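Local coordinates for protein bifunctional sugar-1-phosphate nucleotidylyltransferase/acetyltransferase (Sulfolobus tokodaii, PDB 5Z0A) that acetylates amino-sugar 1-phosphates and couples the resulting N-acetyl sugar 1-phosphates to UTP, yielding UDP-N-acetylglucosamine and UDP-N-acetylgalactosamine, at residues E92-N97 with A158-L163; E35-Y40 with L100-E105; N287-S292 with S304-L309. The protein carries 1 engineered substitution. All coordinates share one frame; numbering follows the deposited sequence.

Interaction 1: residues E92-N97 with A158-L163; sequences EALIIN and AGIYKL. Engineered in segment 92-97: Asn97 (natural residue Tyr).
In the central mixed sheet of the GT-A-like nucleotidylyltransferase domain, strand 92-97 pairs antiparallel with strand 160-163, the two axes 4.6 Å apart. Ala93 with Leu163 and Ile95 with Tyr161 are hydrogen-bonded pairs, alternating with the non-hydrogen-bonded pairs Leu94-Lys162 and Ile96-Ile160. The tightest rung runs from Ile95 N to Tyr161 O at 2.7 Å, almost straight at 170°. Strand 2-7 takes the other edge of 92-97, so that strand lies inside the sheet. On one face Ile95 does the apolar work: its CG2 rests 3.9 Å from Tyr161 CD1, while CD1 at the far end of the side chain meets Leu163 CD1 at 3.8 Å. On the other face Ile96 and Ile160 lie side by side, CG2 to CG2; Ile160 also packs on Ile108 of helix 106-111, as does Leu94. Lys162, its chain folded at chi2 and chi3 (-75° and -57°), doubles back to Glu92, and NZ meets OE1 at 3.0 Å from above the carboxylate plane; the same ammonium also bonds Leu114 O and Asn164 OD1. At the sugar-phosphate end, Tyr161 OH bonds Asn157, a residue that binds N-acetylglucosamine 1-phosphate. The engineered Asn97 occupies another position of that site: its backbone N reaches Gly159 O, ND2 lies 3.7 Å from Gly159 CA, and OD1, buried here without a polar partner, sits near the plane of the Tyr161 ring at its edge.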
loop_
_atom_site.group_PDB
_atom_site.type_symbol
_atom_site.label_atom_id
_atom_site.label_comp_id
_atom_site.label_asym_id
_atom_site.label_seq_id
_atom_site.Cartn_x
_atom_site.Cartn_y
_atom_site.Cartn_z
ATOM N N GLU A 92 -7.022 34.297 49.296
ATOM C CA GLU A 92 -6.250 33.160 48.835
ATOM C C GLU A 92 -6.874 32.572 47.593
ATOM O O GLU A 92 -8.080 32.730 47.370
ATOM C CB GLU A 92 -6.114 32.091 49.935
ATOM C CG GLU A 92 -7.193 32.067 50.999
ATOM C CD GLU A 92 -6.998 30.935 52.012
ATOM O OE1 GLU A 92 -5.847 30.683 52.450
ATOM O OE2 GLU A 92 -8.013 30.312 52.396
ATOM N N ALA A 93 -6.049 31.902 46.778
ATOM C CA ALA A 93 -6.578 31.142 45.620
ATOM C C ALA A 93 -5.742 29.913 45.287
ATOM O O ALA A 93 -4.540 29.862 45.591
ATOM C CB ALA A 93 -6.711 32.053 44.399
ATOM N N LEU A 94 -6.400 28.912 44.702
ATOM C CA LEU A 94 -5.676 27.796 44.036
ATOM C C LEU A 94 -5.345 28.228 42.601
ATOM O O LEU A 94 -6.194 28.744 41.891
ATOM C CB LEU A 94 -6.514 26.554 44.021
ATOM C CG LEU A 94 -5.838 25.291 43.449
ATOM C CD1 LEU A 94 -4.815 24.701 44.418
ATOM C CD2 LEU A 94 -6.948 24.297 43.167
ATOM N N ILE A 95 -4.089 28.071 42.200
ATOM C CA ILE A 95 -3.656 28.452 40.905
ATOM C C ILE A 95 -3.048 27.217 40.258
ATOM O O ILE A 95 -2.172 26.590 40.832
ATOM C CB ILE A 95 -2.616 29.553 41.001
ATOM C CG1 ILE A 95 -3.258 30.796 41.652
ATOM C CG2 ILE A 95 -2.065 29.906 39.622
ATOM C CD1 ILE A 95 -2.220 31.782 42.141
ATOM N N ILE A 96 -3.495 26.871 39.056
ATOM C CA ILE A 96 -2.837 25.784 38.301
ATOM C C ILE A 96 -2.432 26.186 36.879
ATOM O O ILE A 96 -3.193 26.871 36.177
ATOM C CB ILE A 96 -3.708 24.510 38.281
ATOM C CG1 ILE A 96 -4.972 24.697 37.503
ATOM C CG2 ILE A 96 -4.112 24.063 39.695
ATOM C CD1 ILE A 96 -5.486 23.364 37.019
ATOM N N ASN A 97 -1.257 25.759 36.435
ATOM C CA ASN A 97 -0.887 25.965 35.030
ATOM C C ASN A 97 -1.766 25.140 34.110
ATOM O O ASN A 97 -2.026 23.956 34.386
ATOM C CB ASN A 97 0.540 25.565 34.747
ATOM C CG ASN A 97 1.525 26.539 35.287
ATOM O OD1 ASN A 97 1.175 27.630 35.715
ATOM N ND2 ASN A 97 2.798 26.148 35.273
ATOM N N ALA A 158 5.732 21.746 40.229
ATOM C CA ALA A 158 4.662 21.089 39.494
ATOM C C ALA A 158 3.622 22.053 38.850
ATOM O O ALA A 158 2.802 21.615 38.052
ATOM C CB ALA A 158 3.957 20.106 40.393
ATOM N N GLY A 159 3.695 23.355 39.115
ATOM C CA GLY A 159 2.733 24.340 38.543
ATOM C C GLY A 159 1.367 24.327 39.214
ATOM O O GLY A 159 0.366 24.658 38.588
ATOM N N ILE A 160 1.327 23.913 40.474
ATOM C CA ILE A 160 0.106 23.885 41.283
ATOM C C ILE A 160 0.432 24.651 42.580
ATOM O O ILE A 160 1.271 24.204 43.361
ATOM C CB ILE A 160 -0.373 22.454 41.582
ATOM C CG1 ILE A 160 -0.690 21.715 40.265
ATOM C CG2 ILE A 160 -1.620 22.471 42.430
ATOM C CD1 ILE A 160 -0.805 20.201 40.429
ATOM N N TYR A 161 -0.263 25.777 42.782
ATOM C CA TYR A 161 -0.030 26.681 43.899
ATOM C C TYR A 161 -1.279 26.995 44.677
ATOM O O TYR A 161 -2.360 27.201 44.086
ATOM C CB TYR A 161 0.524 27.996 43.381
ATOM C CG TYR A 161 1.503 27.882 42.225
ATOM C CD1 TYR A 161 1.101 28.086 40.923
ATOM C CD2 TYR A 161 2.850 27.622 42.440
ATOM C CE1 TYR A 161 2.010 28.038 39.862
ATOM C CE2 TYR A 161 3.753 27.597 41.402
ATOM C CZ TYR A 161 3.304 27.799 40.103
ATOM O OH TYR A 161 4.205 27.809 39.092
ATOM N N LYS A 162 -1.126 27.160 45.993
ATOM C CA LYS A 162 -2.161 27.802 46.823
ATOM C C LYS A 162 -1.498 29.016 47.411
ATOM O O LYS A 162 -0.620 28.909 48.290
ATOM C CB LYS A 162 -2.670 26.842 47.915
ATOM C CG LYS A 162 -4.011 27.196 48.505
ATOM C CD LYS A 162 -4.016 28.366 49.487
ATOM C CE LYS A 162 -3.079 28.189 50.664
ATOM N NZ LYS A 162 -3.340 29.259 51.712
ATOM N N LEU A 163 -1.861 30.174 46.860
ATOM C CA LEU A 163 -1.182 31.415 47.202
ATOM C C LEU A 163 -2.158 32.402 47.835
ATOM O O LEU A 163 -3.365 32.446 47.495
ATOM C CB LEU A 163 -0.518 32.040 45.986
ATOM C CG LEU A 163 0.502 31.196 45.231
ATOM C CD1 LEU A 163 1.050 31.935 44.018
ATOM C CD2 LEU A 163 1.648 30.809 46.137
#

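Interaction 2: residues E35-Y40 with L100-E105; sequences EYQIEY and LFFSNE
With CG of Tyr36 turned opposite its own carbonyl carbon (chi1 -69°) and that of Phe101 opposite its backbone N (chi1 -179°), the two rings meet in a T-shaped stack. The rim of Phe101 points at the face of Tyr36, Phe101 CE1 standing 3.8 Å from Tyr36 CG, and the planes are inclined at 73°. Beyond this stack, Tyr36 OH bonds Ile28 O and Lys31 makes a cation-pi contact with the ring. One turn along the helix, Tyr40 slips past Phe102 in the opposite direction, its CB 3.9 Å from Phe102 CE1. The Tyr40 ring presents its edge to the backbone: Phe102 O lies near the ring plane, 3.0 Å from CE2. A water donates to Ser103 O at 2.7 Å and reaches Tyr40 OH through a weak bond. Gln37 supplies the direct polar tie. Its chain is extended beyond CG, and NE2 donates to Leu100 O at 2.8 Å, nearly straight, with the acceptor lying in the amide plane. The same nitrogen also bonds Gly98 O, so one carbonyl from the turn after strand 92-97 and one from the start of strand 100-102 fix the amide's rotation. The helical segment 35-40 runs obliquely to strand 100-102, which pairs with strand 206-208: a small antiparallel ribbon that sits beside the main sheet of the nucleotidylyltransferase domain, close to its sugar-phosphate site.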
loop_
_atom_site.group_PDB
_atom_site.type_symbol
_atom_site.label_atom_id
_atom_site.label_comp_id
_atom_site.label_asym_id
_atom_site.label_seq_id
_atom_site.Cartn_x
_atom_site.Cartn_y
_atom_site.Cartn_z
ATOM N N GLU A 35 -11.021 19.960 30.644
ATOM C CA GLU A 35 -12.112 19.301 31.358
ATOM C C GLU A 35 -11.642 18.362 32.468
ATOM O O GLU A 35 -12.359 18.130 33.433
ATOM C CB GLU A 35 -13.085 18.555 30.424
ATOM C CG GLU A 35 -14.154 19.459 29.821
ATOM C CD GLU A 35 -15.121 18.731 28.860
ATOM O OE1 GLU A 35 -15.601 19.438 27.963
ATOM O OE2 GLU A 35 -15.393 17.497 29.032
ATOM N N TYR A 36 -10.492 17.737 32.269
ATOM C CA TYR A 36 -9.910 16.919 33.329
ATOM C C TYR A 36 -9.552 17.786 34.513
ATOM O O TYR A 36 -9.855 17.420 35.643
ATOM C CB TYR A 36 -8.692 16.108 32.859
ATOM C CG TYR A 36 -9.046 14.999 31.887
ATOM C CD1 TYR A 36 -9.049 15.233 30.499
ATOM C CD2 TYR A 36 -9.364 13.697 32.337
ATOM C CE1 TYR A 36 -9.360 14.241 29.606
ATOM C CE2 TYR A 36 -9.633 12.676 31.429
ATOM C CZ TYR A 36 -9.618 12.980 30.072
ATOM O OH TYR A 36 -9.842 12.026 29.146
ATOM N N GLN A 37 -8.925 18.918 34.221
ATOM C CA GLN A 37 -8.464 19.820 35.261
ATOM C C GLN A 37 -9.647 20.319 36.087
ATOM O O GLN A 37 -9.601 20.244 37.300
ATOM C CB GLN A 37 -7.741 21.001 34.669
ATOM C CG GLN A 37 -6.433 20.686 33.962
ATOM C CD GLN A 37 -5.915 21.844 33.100
ATOM O OE1 GLN A 37 -6.633 22.788 32.805
ATOM N NE2 GLN A 37 -4.688 21.732 32.653
ATOM N N ILE A 38 -10.708 20.773 35.402
ATOM C CA ILE A 38 -11.935 21.196 36.016
ATOM C C ILE A 38 -12.565 20.065 36.811
ATOM O O ILE A 38 -13.002 20.273 37.980
ATOM C CB ILE A 38 -12.950 21.734 34.982
ATOM C CG1 ILE A 38 -12.499 23.082 34.480
ATOM C CG2 ILE A 38 -14.377 21.845 35.574
ATOM C CD1 ILE A 38 -13.132 23.497 33.150
ATOM N N GLU A 39 -12.676 18.900 36.219
ATOM C CA GLU A 39 -13.256 17.759 36.947
ATOM C C GLU A 39 -12.475 17.434 38.250
ATOM O O GLU A 39 -13.088 17.154 39.265
ATOM C CB GLU A 39 -13.347 16.566 35.998
ATOM C CG GLU A 39 -13.974 15.306 36.526
ATOM C CD GLU A 39 -13.546 14.044 35.735
ATOM O OE1 GLU A 39 -13.103 14.161 34.547
ATOM O OE2 GLU A 39 -13.653 12.946 36.349
ATOM N N TYR A 40 -11.135 17.510 38.228
ATOM C CA TYR A 40 -10.363 17.132 39.401
ATOM C C TYR A 40 -10.430 18.215 40.493
ATOM O O TYR A 40 -10.550 17.895 41.673
ATOM C CB TYR A 40 -8.914 16.733 39.014
ATOM C CG TYR A 40 -8.813 15.479 38.157
ATOM C CD1 TYR A 40 -9.960 14.636 37.912
ATOM C CD2 TYR A 40 -7.627 15.148 37.501
ATOM C CE1 TYR A 40 -9.891 13.526 37.064
ATOM C CE2 TYR A 40 -7.537 13.997 36.708
ATOM C CZ TYR A 40 -8.665 13.185 36.489
ATOM O OH TYR A 40 -8.601 12.053 35.643
ATOM N N LEU A 100 -0.999 21.408 32.302
ATOM C CA LEU A 100 -0.743 20.223 33.108
ATOM C C LEU A 100 -1.833 19.193 33.027
ATOM O O LEU A 100 -3.011 19.522 33.141
ATOM C CB LEU A 100 -0.682 20.576 34.600
ATOM C CG LEU A 100 0.343 21.589 35.023
ATOM C CD1 LEU A 100 0.077 21.881 36.503
ATOM C CD2 LEU A 100 1.764 21.091 34.794
ATOM N N PHE A 101 -1.407 17.947 32.970
ATOM C CA PHE A 101 -2.299 16.842 33.234
ATOM C C PHE A 101 -1.774 16.209 34.517
ATOM O O PHE A 101 -0.565 15.908 34.604
ATOM C CB PHE A 101 -2.339 15.801 32.076
ATOM C CG PHE A 101 -3.262 14.700 32.369
ATOM C CD1 PHE A 101 -4.602 14.844 32.098
ATOM C CD2 PHE A 101 -2.841 13.612 33.120
ATOM C CE1 PHE A 101 -5.513 13.886 32.489
ATOM C CE2 PHE A 101 -3.736 12.653 33.545
ATOM C CZ PHE A 101 -5.084 12.783 33.222
ATOM N N PHE A 102 -2.668 15.956 35.480
ATOM C CA PHE A 102 -2.302 15.316 36.748
ATOM C C PHE A 102 -3.356 14.297 37.124
ATOM O O PHE A 102 -4.544 14.527 36.920
ATOM C CB PHE A 102 -2.127 16.353 37.856
ATOM C CG PHE A 102 -3.218 17.403 37.906
ATOM C CD1 PHE A 102 -4.332 17.214 38.691
ATOM C CD2 PHE A 102 -3.092 18.601 37.210
ATOM C CE1 PHE A 102 -5.320 18.175 38.762
ATOM C CE2 PHE A 102 -4.075 19.571 37.255
ATOM C CZ PHE A 102 -5.207 19.347 38.031
ATOM N N SER A 103 -2.921 13.119 37.575
ATOM C CA SER A 103 -3.852 12.033 37.898
ATOM C C SER A 103 -4.594 12.222 39.229
ATOM O O SER A 103 -5.651 11.648 39.440
ATOM C CB SER A 103 -3.096 10.723 37.965
ATOM O OG SER A 103 -2.122 10.725 39.048
ATOM N N ASN A 104 -3.961 12.916 40.166
ATOM C CA ASN A 104 -4.394 12.905 41.574
ATOM C C ASN A 104 -4.967 14.279 41.898
ATOM O O ASN A 104 -4.389 15.312 41.496
ATOM C CB ASN A 104 -3.205 12.731 42.530
ATOM C CG ASN A 104 -2.470 11.367 42.480
ATOM O OD1 ASN A 104 -1.510 11.182 43.303
ATOM N ND2 ASN A 104 -2.809 10.462 41.552
ATOM N N GLU A 105 -6.063 14.292 42.643
ATOM C CA GLU A 105 -6.665 15.497 43.188
ATOM C C GLU A 105 -6.358 15.716 44.691
ATOM O O GLU A 105 -6.592 16.829 45.208
ATOM C CB GLU A 105 -8.173 15.478 42.956
ATOM C CG GLU A 105 -9.061 14.728 43.969
ATOM C CD GLU A 105 -8.985 13.207 43.852
ATOM O OE1 GLU A 105 -8.134 12.666 43.097
ATOM O OE2 GLU A 105 -9.792 12.535 44.519
HETATM O O HOH W 1 -7.150 10.422 37.589
#

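Interaction 3: residues N287-S292 with S304-L309; sequences NKIGAS and SKIPHL
Lys288 O accepts the shortest bond between the two segments, 2.8 Å from Ile306 N and nearly straight at 177°. The same oxygen also receives a CA-H...O contact from Lys305. Around it the parallel ladder continues, Lys288 N donating to Ser304 O and Gly290 N to Ile306 O, both longer. Beyond Gly290 the chain turns a corner, and the pairing resumes with Leu309 N bonded to Ala291 O at 3.2 Å. Ile289 and Ile306 point the same way, side by side, with CD1 of the first 3.8 Å from CG1 of the second; Val295 packs on Ile289 and Val293 on Ile306, consistent with the isoleucines lining the interior of the coil. This stacking of equivalent residues on successive turns is the left-handed parallel beta-helix of the hexapeptide-repeat acetyltransferases, the step between these two coils being 17 residues. Lys288 and Lys305 share the opposite face: their aliphatic stems touch, CB of Lys288 lying 3.7 Å from CG of Lys305, and then the chains separate. Lys288, bent at chi2 (71°), carries NZ to a salt bridge with Glu270 on the preceding turn. At the corner Ser292 CB packs 3.8 Å from Leu309 CD2, both residues having positive phi. This corner faces the trimer axis, where Ser292 meets Ser292 of both other subunits and Leu309 meets Leu309 of the third. Next to Leu309, the His308 ring stacks on Tyr311 of the second subunit and its ND1 bonds Glu294 OE1 of that subunit, while Pro307 CB of its own chain lies 3.5 Å above one face of the imidazole, offset toward the rim.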
loop_
_atom_site.group_PDB
_atom_site.type_symbol
_atom_site.label_atom_id
_atom_site.label_comp_id
_atom_site.label_asym_id
_atom_site.label_seq_id
_atom_site.Cartn_x
_atom_site.Cartn_y
_atom_site.Cartn_z
ATOM N N ASN A 287 -13.793 8.886 13.463
ATOM C CA ASN A 287 -12.672 8.606 12.585
ATOM C C ASN A 287 -12.972 7.515 11.601
ATOM O O ASN A 287 -13.729 6.571 11.884
ATOM C CB ASN A 287 -11.496 8.219 13.393
ATOM C CG ASN A 287 -11.041 9.365 14.245
ATOM O OD1 ASN A 287 -10.497 10.399 13.741
ATOM N ND2 ASN A 287 -11.298 9.259 15.494
ATOM N N LYS A 288 -12.366 7.610 10.443
ATOM C CA LYS A 288 -12.514 6.611 9.438
ATOM C C LYS A 288 -11.162 5.922 9.318
ATOM O O LYS A 288 -10.175 6.563 9.010
ATOM C CB LYS A 288 -12.961 7.277 8.115
ATOM C CG LYS A 288 -12.824 6.394 6.843
ATOM C CD LYS A 288 -13.827 5.263 6.805
ATOM C CE LYS A 288 -13.950 4.607 5.382
ATOM N NZ LYS A 288 -14.805 3.391 5.519
ATOM N N ILE A 289 -11.141 4.618 9.529
ATOM C CA ILE A 289 -9.925 3.791 9.270
ATOM C C ILE A 289 -10.319 2.644 8.396
ATOM O O ILE A 289 -11.132 1.784 8.790
ATOM C CB ILE A 289 -9.317 3.210 10.592
ATOM C CG1 ILE A 289 -8.935 4.308 11.578
ATOM C CG2 ILE A 289 -8.139 2.329 10.285
ATOM C CD1 ILE A 289 -7.842 5.268 11.111
ATOM N N GLY A 290 -9.774 2.598 7.207
ATOM C CA GLY A 290 -10.295 1.727 6.132
ATOM C C GLY A 290 -9.478 0.511 5.896
ATOM O O GLY A 290 -8.632 0.096 6.741
ATOM N N ALA A 291 -9.697 -0.103 4.740
ATOM C CA ALA A 291 -9.048 -1.398 4.394
ATOM C C ALA A 291 -7.574 -1.219 4.174
ATOM O O ALA A 291 -7.157 -0.275 3.482
ATOM C CB ALA A 291 -9.673 -2.008 3.166
ATOM N N SER A 292 -6.814 -2.173 4.686
ATOM C CA SER A 292 -5.332 -2.188 4.644
ATOM C C SER A 292 -4.720 -0.951 5.247
ATOM O O SER A 292 -3.777 -0.386 4.716
ATOM C CB SER A 292 -4.838 -2.376 3.175
ATOM O OG SER A 292 -5.398 -3.491 2.562
ATOM N N SER A 304 -11.066 12.854 11.519
ATOM C CA SER A 304 -9.962 12.574 10.575
ATOM C C SER A 304 -10.104 11.198 9.943
ATOM O O SER A 304 -10.631 10.273 10.570
ATOM C CB SER A 304 -8.624 12.797 11.216
ATOM O OG SER A 304 -8.492 14.227 11.365
ATOM N N LYS A 305 -9.726 11.097 8.671
ATOM C CA LYS A 305 -9.957 9.912 7.886
ATOM C C LYS A 305 -8.665 9.386 7.272
ATOM O O LYS A 305 -7.931 10.157 6.640
ATOM C CB LYS A 305 -10.947 10.175 6.772
ATOM C CG LYS A 305 -12.225 10.813 7.277
ATOM C CD LYS A 305 -13.237 10.955 6.197
ATOM C CE LYS A 305 -14.584 11.208 6.846
ATOM N NZ LYS A 305 -15.488 11.783 5.848
ATOM N N ILE A 306 -8.423 8.078 7.454
ATOM C CA ILE A 306 -7.288 7.365 6.838
ATOM C C ILE A 306 -7.862 6.186 6.081
ATOM O O ILE A 306 -7.991 5.077 6.669
ATOM C CB ILE A 306 -6.288 6.860 7.863
ATOM C CG1 ILE A 306 -5.992 7.851 9.021
ATOM C CG2 ILE A 306 -5.022 6.428 7.130
ATOM C CD1 ILE A 306 -5.247 9.065 8.628
ATOM N N PRO A 307 -8.398 6.424 4.859
ATOM C CA PRO A 307 -9.345 5.421 4.296
ATOM C C PRO A 307 -8.719 4.222 3.588
ATOM O O PRO A 307 -9.373 3.199 3.477
ATOM C CB PRO A 307 -10.220 6.262 3.322
ATOM C CG PRO A 307 -9.337 7.422 2.975
ATOM C CD PRO A 307 -8.530 7.712 4.208
ATOM N N HIS A 308 -7.450 4.295 3.129
ATOM C CA HIS A 308 -6.890 3.179 2.301
ATOM C C HIS A 308 -5.424 3.048 2.337
ATOM O O HIS A 308 -4.747 4.022 2.077
ATOM C CB HIS A 308 -7.192 3.366 0.773
ATOM C CG HIS A 308 -8.514 3.989 0.449
ATOM N ND1 HIS A 308 -9.675 3.258 0.316
ATOM C CD2 HIS A 308 -8.838 5.278 0.174
ATOM C CE1 HIS A 308 -10.666 4.081 0.002
ATOM N NE2 HIS A 308 -10.170 5.304 -0.136
ATOM N N LEU A 309 -4.911 1.805 2.557
ATOM C CA LEU A 309 -3.557 1.468 2.215
ATOM C C LEU A 309 -2.494 2.376 2.856
ATOM O O LEU A 309 -1.652 2.930 2.173
ATOM C CB LEU A 309 -3.395 1.446 0.675
ATOM C CG LEU A 309 -4.074 0.270 -0.068
ATOM C CD1 LEU A 309 -4.471 0.550 -1.529
ATOM C CD2 LEU A 309 -3.174 -0.967 0.003
#

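Interactions 1 and 2 belong to the same nucleotidylyltransferase domain and touch directly: Leu100 CD1 packs on Ile160 CG1 at 3.8 Å, and strands 92-97 and 100-102 follow each other in the chain. All three contacts are largely buried, though interaction 3 has one solvent-exposed residue, Lys305, and an edge at the subunit interface. The first is held mainly by a backbone ladder within one sheet, whereas the second relies on aromatic rings and a single glutamine amide between helix and strand. Interaction 3 stands apart, its centre about 43 Å from that of interaction 1. Its ladder is parallel rather than antiparallel, it joins successive coils, and it alone reaches other subunits.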